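Long-range contacts in cystathionine gamma-lyase (Saccharomyces cerevisiae, PDB 1N8P), which belongs to the Cys/Met metabolism family of PLP-dependent enzymes and binds pyridoxal-5'-phosphate in a tetramer of identical chains: residues I308-K313 and D366-S371; G207-V212 and G337-L342. All coordinates share one frame; numbering follows the deposited sequence.

Contact 1 (I308-K313 and D366-S371)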
loop_
_atom_site.group_PDB
_atom_site.type_symbol
_atom_site.label_atom_id
_atom_site.label_comp_id
_atom_site.label_asym_id
_atom_site.label_seq_id
_atom_site.Cartn_x
_atom_site.Cartn_y
_atom_site.Cartn_z
ATOM N N ILE A 308 18.751 -18.882 19.161
ATOM C CA ILE A 308 19.644 -19.852 19.770
ATOM C C ILE A 308 20.978 -19.216 19.439
ATOM O O ILE A 308 21.027 -18.286 18.655
ATOM C CB ILE A 308 19.455 -21.259 19.108
ATOM C CG1 ILE A 308 18.061 -21.779 19.451
ATOM C CG2 ILE A 308 20.517 -22.264 19.582
ATOM C CD1 ILE A 308 17.632 -22.962 18.656
ATOM N N SER A 309 22.046 -19.667 20.063
ATOM C CA SER A 309 23.367 -19.118 19.799
ATOM C C SER A 309 24.241 -20.297 20.160
ATOM O O SER A 309 23.974 -20.985 21.146
ATOM C CB SER A 309 23.608 -17.928 20.717
ATOM O OG SER A 309 24.881 -17.358 20.538
ATOM N N PHE A 310 25.250 -20.584 19.352
ATOM C CA PHE A 310 26.071 -21.735 19.677
ATOM C C PHE A 310 27.384 -21.606 18.970
ATOM O O PHE A 310 27.495 -20.793 18.062
ATOM C CB PHE A 310 25.341 -23.037 19.290
ATOM C CG PHE A 310 25.392 -23.361 17.831
ATOM C CD1 PHE A 310 26.301 -24.294 17.349
ATOM C CD2 PHE A 310 24.566 -22.708 16.929
ATOM C CE1 PHE A 310 26.382 -24.563 16.004
ATOM C CE2 PHE A 310 24.649 -22.976 15.587
ATOM C CZ PHE A 310 25.554 -23.900 15.125
ATOM N N ARG A 311 28.381 -22.370 19.415
ATOM C CA ARG A 311 29.719 -22.339 18.824
ATOM C C ARG A 311 30.025 -23.745 18.367
ATOM O O ARG A 311 29.806 -24.688 19.116
ATOM C CB ARG A 311 30.751 -21.846 19.859
ATOM C CG ARG A 311 30.660 -22.520 21.237
ATOM C CD ARG A 311 31.389 -21.754 22.379
ATOM N NE ARG A 311 32.847 -21.818 22.298
ATOM C CZ ARG A 311 33.559 -21.072 21.474
ATOM N NH1 ARG A 311 32.937 -20.215 20.691
ATOM N NH2 ARG A 311 34.871 -21.211 21.403
ATOM N N ILE A 312 30.520 -23.905 17.144
ATOM C CA ILE A 312 30.805 -25.248 16.645
ATOM C C ILE A 312 32.194 -25.816 16.967
ATOM O O ILE A 312 33.139 -25.064 17.202
ATOM C CB ILE A 312 30.559 -25.329 15.135
ATOM C CG1 ILE A 312 30.723 -23.953 14.518
ATOM C CG2 ILE A 312 29.166 -25.848 14.856
ATOM C CD1 ILE A 312 30.449 -23.958 13.051
ATOM N N LYS A 313 32.297 -27.152 16.970
ATOM C CA LYS A 313 33.539 -27.863 17.295
ATOM C C LYS A 313 34.706 -27.522 16.382
ATOM O O LYS A 313 35.530 -28.393 16.079
ATOM C CB LYS A 313 33.303 -29.392 17.293
ATOM N N ASP A 366 33.905 -17.801 16.968
ATOM C CA ASP A 366 33.431 -19.045 16.357
ATOM C C ASP A 366 31.997 -19.353 16.772
ATOM O O ASP A 366 31.588 -20.501 16.829
ATOM C CB ASP A 366 34.377 -20.227 16.687
ATOM C CG ASP A 366 34.542 -20.483 18.200
ATOM O OD1 ASP A 366 34.679 -19.509 18.963
ATOM O OD2 ASP A 366 34.564 -21.661 18.628
ATOM N N LEU A 367 31.236 -18.294 17.025
ATOM C CA LEU A 367 29.838 -18.393 17.446
ATOM C C LEU A 367 28.785 -18.145 16.359
ATOM O O LEU A 367 28.781 -17.105 15.710
ATOM C CB LEU A 367 29.585 -17.388 18.548
ATOM C CG LEU A 367 28.167 -17.346 19.083
ATOM C CD1 LEU A 367 28.066 -18.307 20.268
ATOM C CD2 LEU A 367 27.836 -15.919 19.487
ATOM N N VAL A 368 27.877 -19.095 16.178
ATOM C CA VAL A 368 26.808 -18.942 15.201
ATOM C C VAL A 368 25.491 -18.632 15.932
ATOM O O VAL A 368 25.087 -19.346 16.863
ATOM C CB VAL A 368 26.616 -20.225 14.357
ATOM C CG1 VAL A 368 25.329 -20.136 13.559
ATOM C CG2 VAL A 368 27.787 -20.407 13.422
ATOM N N ARG A 369 24.837 -17.553 15.520
ATOM C CA ARG A 369 23.567 -17.159 16.105
ATOM C C ARG A 369 22.437 -17.361 15.091
ATOM O O ARG A 369 22.513 -16.887 13.948
ATOM C CB ARG A 369 23.636 -15.712 16.532
ATOM C CG ARG A 369 22.307 -15.046 16.791
ATOM C CD ARG A 369 22.610 -13.646 17.195
ATOM N NE ARG A 369 21.587 -12.641 16.920
ATOM C CZ ARG A 369 21.024 -12.416 15.741
ATOM N NH1 ARG A 369 21.350 -13.150 14.683
ATOM N NH2 ARG A 369 20.193 -11.392 15.607
ATOM N N ILE A 370 21.398 -18.079 15.508
ATOM C CA ILE A 370 20.265 -18.365 14.635
ATOM C C ILE A 370 18.889 -17.942 15.154
ATOM O O ILE A 370 18.554 -18.078 16.329
ATOM C CB ILE A 370 20.220 -19.860 14.240
ATOM C CG1 ILE A 370 20.168 -20.735 15.470
ATOM C CG2 ILE A 370 21.479 -20.225 13.491
ATOM C CD1 ILE A 370 20.283 -22.196 15.145
ATOM N N SER A 371 18.118 -17.403 14.220
ATOM C CA SER A 371 16.762 -16.902 14.407
ATOM C C SER A 371 15.783 -17.946 13.819
ATOM O O SER A 371 15.532 -17.964 12.606
ATOM C CB SER A 371 16.653 -15.573 13.647
ATOM O OG SER A 371 15.457 -14.883 13.903
#
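F310 and V368 pair through both of their backbone amides, and so do I308 and I370. These are the hydrogen-bonded pairs of an antiparallel strand pair, 308-312 with 367-371, in the smaller mixed sheet of a PLP-dependent enzyme of the Cys/Met metabolism family. F310 N gives to V368 O at 2.8 Å, and V368 N returns a bond to F310 O. I308 N reaches I370 O at 3.0 Å; the return bond from I370 N meets I308 O from above the carbonyl plane. Between them, S309 turns its backbone bonding outward to N282 on strand 278-282, and R369 to E343. S309 OG has weak hydrogen bonds with P150 O and N282 ND2. The R369 side chain leads away too: NE bonds N149 OD1 and NH1 forms a salt bridge with E343.

On the face of F310 and V368, F310 CE2 lies 3.6 Å from V368 CG1. The ring of F322 meets F310 edge-to-face, and helix 316-325 also touches V368.

R311, near the end of its strand, and D366, just before the other, form a salt bridge. Their guanidinium and carboxylate planes are perpendicular. R311 NH1 meets D366 OD1 at 2.6 Å from above the carboxylate plane; R311 NH2 adds a weak bond to the same oxygen.

Contact 2 (G207-V212 and G337-L342)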
loop_
_atom_site.group_PDB
_atom_site.type_symbol
_atom_site.label_atom_id
_atom_site.label_comp_id
_atom_site.label_asym_id
_atom_site.label_seq_id
_atom_site.Cartn_x
_atom_site.Cartn_y
_atom_site.Cartn_z
ATOM N N GLY A 207 6.435 -8.909 12.613
ATOM C CA GLY A 207 6.968 -10.201 12.257
ATOM C C GLY A 207 7.028 -10.697 10.834
ATOM O O GLY A 207 7.269 -11.888 10.616
ATOM N N HIS A 208 6.807 -9.829 9.856
ATOM C CA HIS A 208 6.874 -10.275 8.483
ATOM C C HIS A 208 8.007 -9.588 7.725
ATOM O O HIS A 208 8.088 -9.645 6.496
ATOM C CB HIS A 208 5.519 -10.065 7.836
ATOM C CG HIS A 208 4.466 -10.989 8.368
ATOM N ND1 HIS A 208 4.137 -12.174 7.756
ATOM C CD2 HIS A 208 3.746 -10.953 9.508
ATOM C CE1 HIS A 208 3.261 -12.830 8.492
ATOM N NE2 HIS A 208 3.008 -12.110 9.562
ATOM N N SER A 209 8.882 -8.925 8.474
ATOM C CA SER A 209 10.045 -8.259 7.906
ATOM C C SER A 209 9.804 -7.133 6.917
ATOM O O SER A 209 10.701 -6.777 6.168
ATOM C CB SER A 209 10.921 -9.310 7.255
ATOM O OG SER A 209 11.016 -10.456 8.095
ATOM N N ASP A 210 8.622 -6.531 6.950
ATOM C CA ASP A 210 8.286 -5.459 6.028
ATOM C C ASP A 210 7.947 -4.153 6.686
ATOM O O ASP A 210 7.281 -3.322 6.092
ATOM C CB ASP A 210 7.117 -5.902 5.159
ATOM C CG ASP A 210 6.039 -6.615 5.962
ATOM O OD1 ASP A 210 5.252 -7.379 5.375
ATOM O OD2 ASP A 210 5.990 -6.411 7.189
ATOM N N VAL A 211 8.398 -3.948 7.911
ATOM C CA VAL A 211 8.108 -2.698 8.605
ATOM C C VAL A 211 9.168 -2.425 9.644
ATOM O O VAL A 211 9.597 -3.348 10.341
ATOM C CB VAL A 211 6.729 -2.734 9.373
ATOM C CG1 VAL A 211 6.576 -1.518 10.231
ATOM C CG2 VAL A 211 5.589 -2.758 8.407
ATOM N N VAL A 212 9.599 -1.163 9.725
ATOM C CA VAL A 212 10.548 -0.723 10.730
ATOM C C VAL A 212 9.695 0.229 11.572
ATOM O O VAL A 212 9.339 1.339 11.157
ATOM C CB VAL A 212 11.711 0.080 10.148
ATOM C CG1 VAL A 212 12.463 0.746 11.257
ATOM C CG2 VAL A 212 12.637 -0.805 9.374
ATOM N N GLY A 337 12.090 -12.754 12.237
ATOM C CA GLY A 337 11.308 -12.864 11.033
ATOM C C GLY A 337 10.555 -14.180 11.003
ATOM O O GLY A 337 10.856 -15.133 11.725
ATOM N N ILE A 338 9.569 -14.211 10.126
ATOM C CA ILE A 338 8.698 -15.341 9.882
ATOM C C ILE A 338 9.519 -16.487 9.256
ATOM O O ILE A 338 9.201 -17.682 9.393
ATOM C CB ILE A 338 7.554 -14.814 8.949
ATOM C CG1 ILE A 338 6.387 -15.741 8.919
ATOM C CG2 ILE A 338 8.050 -14.550 7.517
ATOM C CD1 ILE A 338 5.294 -15.094 8.125
ATOM N N GLU A 339 10.589 -16.110 8.567
ATOM C CA GLU A 339 11.467 -17.076 7.929
ATOM C C GLU A 339 12.811 -17.151 8.659
ATOM O O GLU A 339 13.394 -16.137 9.022
ATOM C CB GLU A 339 11.670 -16.692 6.464
ATOM C CG GLU A 339 12.598 -15.502 6.220
ATOM C CD GLU A 339 11.966 -14.146 6.478
ATOM O OE1 GLU A 339 10.948 -13.857 5.819
ATOM O OE2 GLU A 339 12.505 -13.378 7.317
ATOM N N SER A 340 13.289 -18.369 8.878
ATOM C CA SER A 340 14.561 -18.610 9.558
ATOM C C SER A 340 15.750 -17.789 9.051
ATOM O O SER A 340 15.889 -17.532 7.859
ATOM C CB SER A 340 14.911 -20.089 9.464
ATOM O OG SER A 340 13.909 -20.865 10.085
ATOM N N LEU A 341 16.605 -17.375 9.980
ATOM C CA LEU A 341 17.794 -16.604 9.637
ATOM C C LEU A 341 18.980 -16.995 10.507
ATOM O O LEU A 341 18.820 -17.536 11.583
ATOM C CB LEU A 341 17.524 -15.109 9.785
ATOM C CG LEU A 341 16.401 -14.558 8.899
ATOM C CD1 LEU A 341 16.423 -13.041 8.985
ATOM C CD2 LEU A 341 16.571 -14.994 7.451
ATOM N N LEU A 342 20.186 -16.759 10.031
ATOM C CA LEU A 342 21.327 -17.084 10.856
ATOM C C LEU A 342 22.426 -16.065 10.585
ATOM O O LEU A 342 22.577 -15.560 9.482
ATOM C CB LEU A 342 21.762 -18.530 10.624
ATOM C CG LEU A 342 22.864 -18.900 9.657
ATOM C CD1 LEU A 342 23.059 -20.385 9.745
ATOM C CD2 LEU A 342 22.513 -18.484 8.253
#
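G207 and H208 run beside G337 and I338, with the CA atoms of G207 and G337 5.2 Å apart and those of H208 and I338 5.6 Å apart. Both touching parts are loop. G207 has a positive phi of 62°, a backbone shape that glycine adopts easily, and S209 also has a positive phi. The carbonyl oxygen of G207 lies close to I338: G207 O is 3.3 Å from I338 N and 3.4 Å from I338 CB.

The I338 chain is extended, with CG1 anti to the backbone N (chi1 -164°). Its side chain lies across that of H208, though the model is doubtful in detail there.

Segment 207-212 lies between strands 196-200 and 214-218 of the larger seven-stranded sheet, and 337-342 runs into strand 341-343 of the smaller sheet. In this PLP-dependent fold the contact therefore joins a loop of the one sheet to the loop leading into a strand of the other. V212, at the far end of its segment, touches pyridoxal-5'-phosphate.

S209 and E339 make a weak polar link. The E339 chain bends at chi2 (-78°), bringing its carboxylate to the hydroxyl. S209 OG gives a weak, long bond to E339 OE2 at 3.4 Å. Other subunits border the site: T33 of the second subunit packs on S209, and R248 of the third forms a salt bridge with D210 OD1.

Both contacts are buried, but the centre of contact 1 lies about 20 Å, and that of contact 2 about 13 Å, from the centre of the chain. Their own centres are about 19 Å apart. They share the five-stranded sheet: strand 367-371 of contact 1 is the neighbour of strand 341-343, into which contact 2 runs. S371 N probably bonds L341 O at 2.7 Å, and I370 CG2 packs on L342 CB. Contact 1 is within one sheet and depends on regular backbone bonds plus one ion pair. Contact 2 joins loops from different sheets, with less area and a weak polar link. Other subunits touch contact 2, while none in the assembly touches contact 1.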